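Local coordinates for protein putative solute-binding component of ABC transporter (PDB 4YS6) that probably serves as the sugar-binding component of an ABC transporter and holds beta-D-glucopyranose in the cleft between its two lobes, at residues K60-D64 with A65-V69; K303-D306 with A307-G311. All blocks are in the same frame, centred on the assembly; numbering follows the deposited sequence.

Interaction 1 (K60-D64 with A65-V69); sequences KQLKD and AGYEV
Leu62 and Val69 meet because each turns a branch into the same angle between helix and strand: CG of Leu62 lies anti to its carbonyl carbon (chi1 -75°), and Val69 has CG1 anti to the backbone N (chi1 -179°), which leaves CG2 to face the helix. Val69 CG2 approaches Leu62 CB at 3.6 Å, the two side chains crossing at about a right angle, and it also touches the CG methylene of Lys63. On another branch, Leu62 CD2 rests 3.8 Å from CD2 of the Tyr67 ring. The ring presents its edge to the carbonyl oxygen of Leu62, which lies near the ring plane. That same oxygen accepts the amide of Tyr67 at 2.9 Å (Tyr67 N to Leu62 O) in a fairly straight bond. Nested inside it, Gly66 N reaches Lys63 O at 3.0 Å, coming from above the carbonyl plane. These two bonds, with the positive phi of Gly66, make a Schellman motif that ends helix 50-64 and turns the chain into strand 68-73, the second strand of a beta-alpha-beta unit begun by strand 38-43. Beyond the cap, CA of Lys63 offers a nearly straight C-H...O contact to the carbonyl oxygen of Tyr67. Leu62 and Tyr67 also pack on Val39 of strand 38-43, while the Tyr67 hydroxyl pairs with Asp306 of helix 294-309. On the exposed side of the last helical turn, Lys60 NZ forms a salt bridge of 3.1 Å with Asp64 OD2, met nearly along its C-O bond.

Interaction 2 (K303-D306 with A307-G311); sequences KMVD and AIMKG. With NA (sodium ion), chain E.
Lys310 folds back along Asp306 at the C-terminal end of helix 294-309, which packs on the mixed sheet of one alpha/beta lobe of this periplasmic-binding-protein fold: Val305 and Ile308 both touch Leu95 and a residue of strand 119-123. With CG set beside the backbone N (chi1 -58°) and the chain extended beyond it, the lysine runs alongside the aspartate, the two pointing the same way. Its CB sits 3.3 Å from the main-chain oxygen of Asp306, which CG still borders; farther out, CD and then CE pass the carboxylate, CE coming within 3.4 Å of Asp306 OD1. At the tip, NZ closes a salt bridge of 2.8 Å to Asp306 OD1 from above the carboxylate plane; NZ has a second partner in Ala65, and OD1 one in the Tyr67 hydroxyl. The carbonyl of Asp306 accepts two amides, Lys310 N at 2.8 Å and Gly311 N at 3.1 Å, the latter in the carbonyl plane, as Gly311 leaves helical geometry with positive phi. On the buried flank Val305 CG1 lies 3.9 Å from CG of Met309, a selenomethionine, their side chains side by side. The last turn also binds a sodium ion, which is held by Gly312 O, a water and, at 2.4 Å, Ala307 O.

Interaction 1 closes early in the chain and interaction 2 opens more than 230 residues later, yet their centres lie only 12 Å apart, about 25 Å from the centre of the chain. Each sits at the C-terminal end of a helix, 50-64 and 294-309, and both helices belong to the lobe built on the mixed sheet that contains strands 38-43 and 68-73, where they lie next to each other. Two bonds join the ends directly: Tyr67 OH is 2.6 Å from Asp306 OD1, and Ala65 O is 2.9 Å from Lys310 NZ, both probable hydrogen bonds. Residues distant in sequence thus tie two neighbouring helix ends of one lobe together.

Interaction 1 (K60-D64 with A65-V69)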
loop_
_atom_site.group_PDB
_atom_site.type_symbol
_atom_site.label_atom_id
_atom_site.label_comp_id
_atom_site.label_asym_id
_atom_site.label_seq_id
_atom_site.Cartn_x
_atom_site.Cartn_y
_atom_site.Cartn_z
ATOM N N LYS A 60 3.858 -4.135 20.084
ATOM C CA LYS A 60 4.845 -5.011 20.688
ATOM C C LYS A 60 6.184 -4.317 20.849
ATOM O O LYS A 60 6.789 -4.388 21.910
ATOM C CB LYS A 60 5.035 -6.280 19.852
ATOM C CG LYS A 60 6.178 -7.164 20.351
ATOM C CD LYS A 60 6.404 -8.354 19.438
ATOM C CE LYS A 60 7.491 -9.271 19.987
ATOM N NZ LYS A 60 8.827 -8.611 20.040
ATOM N N GLN A 61 6.646 -3.663 19.785
ATOM C CA GLN A 61 7.982 -3.088 19.787
ATOM C C GLN A 61 8.033 -1.832 20.649
ATOM O O GLN A 61 9.028 -1.601 21.309
ATOM C CB GLN A 61 8.436 -2.814 18.359
ATOM C CG GLN A 61 8.589 -4.107 17.574
ATOM C CD GLN A 61 9.217 -3.901 16.226
ATOM O OE1 GLN A 61 10.166 -3.130 16.085
ATOM N NE2 GLN A 61 8.719 -4.621 15.227
ATOM N N LEU A 62 6.960 -1.043 20.671
ATOM C CA LEU A 62 6.915 0.087 21.614
ATOM C C LEU A 62 6.960 -0.374 23.067
ATOM O O LEU A 62 7.671 0.203 23.891
ATOM C CB LEU A 62 5.664 0.925 21.392
ATOM C CG LEU A 62 5.730 1.814 20.158
ATOM C CD1 LEU A 62 4.369 2.386 19.876
ATOM C CD2 LEU A 62 6.760 2.954 20.324
ATOM N N LYS A 63 6.197 -1.414 23.400
ATOM C CA LYS A 63 6.198 -1.894 24.781
ATOM C C LYS A 63 7.560 -2.455 25.162
ATOM O O LYS A 63 8.046 -2.223 26.284
ATOM C CB LYS A 63 5.096 -2.925 24.986
ATOM C CG LYS A 63 3.724 -2.304 24.901
ATOM C CD LYS A 63 2.616 -3.297 25.194
ATOM C CE LYS A 63 1.270 -2.600 25.200
ATOM N NZ LYS A 63 0.137 -3.552 25.344
ATOM N N ASP A 64 8.206 -3.141 24.231
ATOM C CA ASP A 64 9.560 -3.645 24.462
ATOM C C ASP A 64 10.555 -2.519 24.713
ATOM O O ASP A 64 11.529 -2.699 25.447
ATOM C CB ASP A 64 10.046 -4.474 23.268
ATOM C CG ASP A 64 9.662 -5.943 23.369
ATOM O OD1 ASP A 64 9.708 -6.507 24.487
ATOM O OD2 ASP A 64 9.332 -6.537 22.319
ATOM N N ALA A 65 10.319 -1.376 24.076
ATOM C CA ALA A 65 11.179 -0.204 24.210
ATOM C C ALA A 65 10.814 0.641 25.431
ATOM O O ALA A 65 11.460 1.657 25.702
ATOM C CB ALA A 65 11.101 0.638 22.944
ATOM N N GLY A 66 9.784 0.236 26.168
ATOM C CA GLY A 66 9.440 0.900 27.411
ATOM C C GLY A 66 8.301 1.894 27.366
ATOM O O GLY A 66 8.068 2.596 28.343
ATOM N N TYR A 67 7.584 1.954 26.251
ATOM C CA TYR A 67 6.463 2.863 26.138
ATOM C C TYR A 67 5.145 2.205 26.499
ATOM O O TYR A 67 5.020 0.976 26.477
ATOM C CB TYR A 67 6.387 3.431 24.719
ATOM C CG TYR A 67 7.643 4.156 24.340
ATOM C CD1 TYR A 67 7.839 5.477 24.719
ATOM C CD2 TYR A 67 8.649 3.519 23.630
ATOM C CE1 TYR A 67 8.994 6.140 24.380
ATOM C CE2 TYR A 67 9.809 4.175 23.300
ATOM C CZ TYR A 67 9.972 5.487 23.675
ATOM O OH TYR A 67 11.125 6.154 23.350
ATOM N N GLU A 68 4.187 3.040 26.885
ATOM C CA GLU A 68 2.789 2.647 26.981
ATOM C C GLU A 68 2.158 2.994 25.639
ATOM O O GLU A 68 2.619 3.916 24.944
ATOM C CB GLU A 68 2.065 3.349 28.129
ATOM C CG GLU A 68 2.571 2.990 29.519
ATOM C CD GLU A 68 2.181 1.580 29.947
ATOM O OE1 GLU A 68 1.546 0.859 29.142
ATOM O OE2 GLU A 68 2.507 1.194 31.095
ATOM N N VAL A 69 1.145 2.233 25.252
ATOM C CA VAL A 69 0.595 2.338 23.899
ATOM C C VAL A 69 -0.915 2.454 23.883
ATOM O O VAL A 69 -1.605 1.700 24.553
ATOM C CB VAL A 69 0.980 1.120 23.049
ATOM C CG1 VAL A 69 0.427 1.247 21.649
ATOM C CG2 VAL A 69 2.486 0.975 22.993
#

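Interaction 2 (K303-D306 with A307-G311)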
loop_
_atom_site.group_PDB
_atom_site.type_symbol
_atom_site.label_atom_id
_atom_site.label_comp_id
_atom_site.label_asym_id
_atom_site.label_seq_id
_atom_site.Cartn_x
_atom_site.Cartn_y
_atom_site.Cartn_z
ATOM N N LYS A 303 12.629 3.362 16.402
ATOM C CA LYS A 303 13.895 4.116 16.459
ATOM C C LYS A 303 13.652 5.632 16.409
ATOM O O LYS A 303 14.348 6.418 17.093
ATOM C CB LYS A 303 14.830 3.717 15.316
ATOM C CG LYS A 303 15.372 2.316 15.461
ATOM C CD LYS A 303 16.240 1.991 14.275
ATOM C CE LYS A 303 16.597 0.522 14.231
ATOM N NZ LYS A 303 17.358 0.237 12.983
HETATM N N MSE A 304 12.693 6.056 15.592
HETATM C CA MSE A 304 12.317 7.478 15.512
HETATM C C MSE A 304 11.688 7.947 16.826
HETATM O O MSE A 304 12.004 9.020 17.316
HETATM C CB MSE A 304 11.352 7.751 14.346
HETATM C CG MSE A 304 11.946 7.441 13.025
HETATM SE SE MSE A 304 10.481 7.769 11.736
HETATM C CE MSE A 304 11.546 7.927 10.137
ATOM N N VAL A 305 10.811 7.134 17.405
ATOM C CA VAL A 305 10.178 7.471 18.672
ATOM C C VAL A 305 11.229 7.629 19.769
ATOM O O VAL A 305 11.223 8.605 20.548
ATOM C CB VAL A 305 9.158 6.398 19.044
ATOM C CG1 VAL A 305 8.608 6.648 20.439
ATOM C CG2 VAL A 305 8.043 6.392 18.023
ATOM N N ASP A 306 12.160 6.681 19.819
ATOM C CA ASP A 306 13.247 6.761 20.781
ATOM C C ASP A 306 14.086 8.036 20.590
ATOM O O ASP A 306 14.487 8.687 21.563
ATOM C CB ASP A 306 14.177 5.555 20.660
ATOM C CG ASP A 306 13.674 4.329 21.399
ATOM O OD1 ASP A 306 12.771 4.428 22.254
ATOM O OD2 ASP A 306 14.228 3.243 21.129
ATOM N N ALA A 307 14.382 8.363 19.341
ATOM C CA ALA A 307 15.202 9.526 19.051
ATOM C C ALA A 307 14.507 10.780 19.562
ATOM O O ALA A 307 15.128 11.648 20.187
ATOM C CB ALA A 307 15.467 9.627 17.564
ATOM N N ILE A 308 13.199 10.839 19.332
ATOM C CA ILE A 308 12.405 12.001 19.719
ATOM C C ILE A 308 12.199 12.079 21.236
ATOM O O ILE A 308 12.337 13.148 21.846
ATOM C CB ILE A 308 11.036 11.971 19.013
ATOM C CG1 ILE A 308 11.214 12.162 17.505
ATOM C CG2 ILE A 308 10.107 13.012 19.582
ATOM C CD1 ILE A 308 10.025 11.731 16.689
HETATM N N MSE A 309 11.863 10.947 21.842
HETATM C CA MSE A 309 11.425 10.917 23.228
HETATM C C MSE A 309 12.561 10.812 24.223
HETATM O O MSE A 309 12.508 11.424 25.298
HETATM C CB MSE A 309 10.450 9.752 23.429
HETATM C CG MSE A 309 9.201 9.875 22.595
HETATM SE SE MSE A 309 7.954 11.095 23.448
HETATM C CE MSE A 309 7.231 9.830 24.763
ATOM N N LYS A 310 13.589 10.052 23.868
ATOM C CA LYS A 310 14.740 9.841 24.746
ATOM C C LYS A 310 16.001 10.592 24.308
ATOM O O LYS A 310 16.868 10.842 25.124
ATOM C CB LYS A 310 15.073 8.351 24.823
ATOM C CG LYS A 310 13.910 7.459 25.322
ATOM C CD LYS A 310 14.293 5.976 25.214
ATOM C CE LYS A 310 13.139 5.014 25.540
ATOM N NZ LYS A 310 13.314 3.673 24.845
ATOM N N GLY A 311 16.109 10.911 23.026
ATOM C CA GLY A 311 17.273 11.620 22.517
ATOM C C GLY A 311 17.986 10.868 21.417
ATOM O O GLY A 311 18.118 9.644 21.452
HETATM NA NA NA E . 16.044 13.509 19.029
HETATM O O HOH W 1 14.866 13.649 17.041
#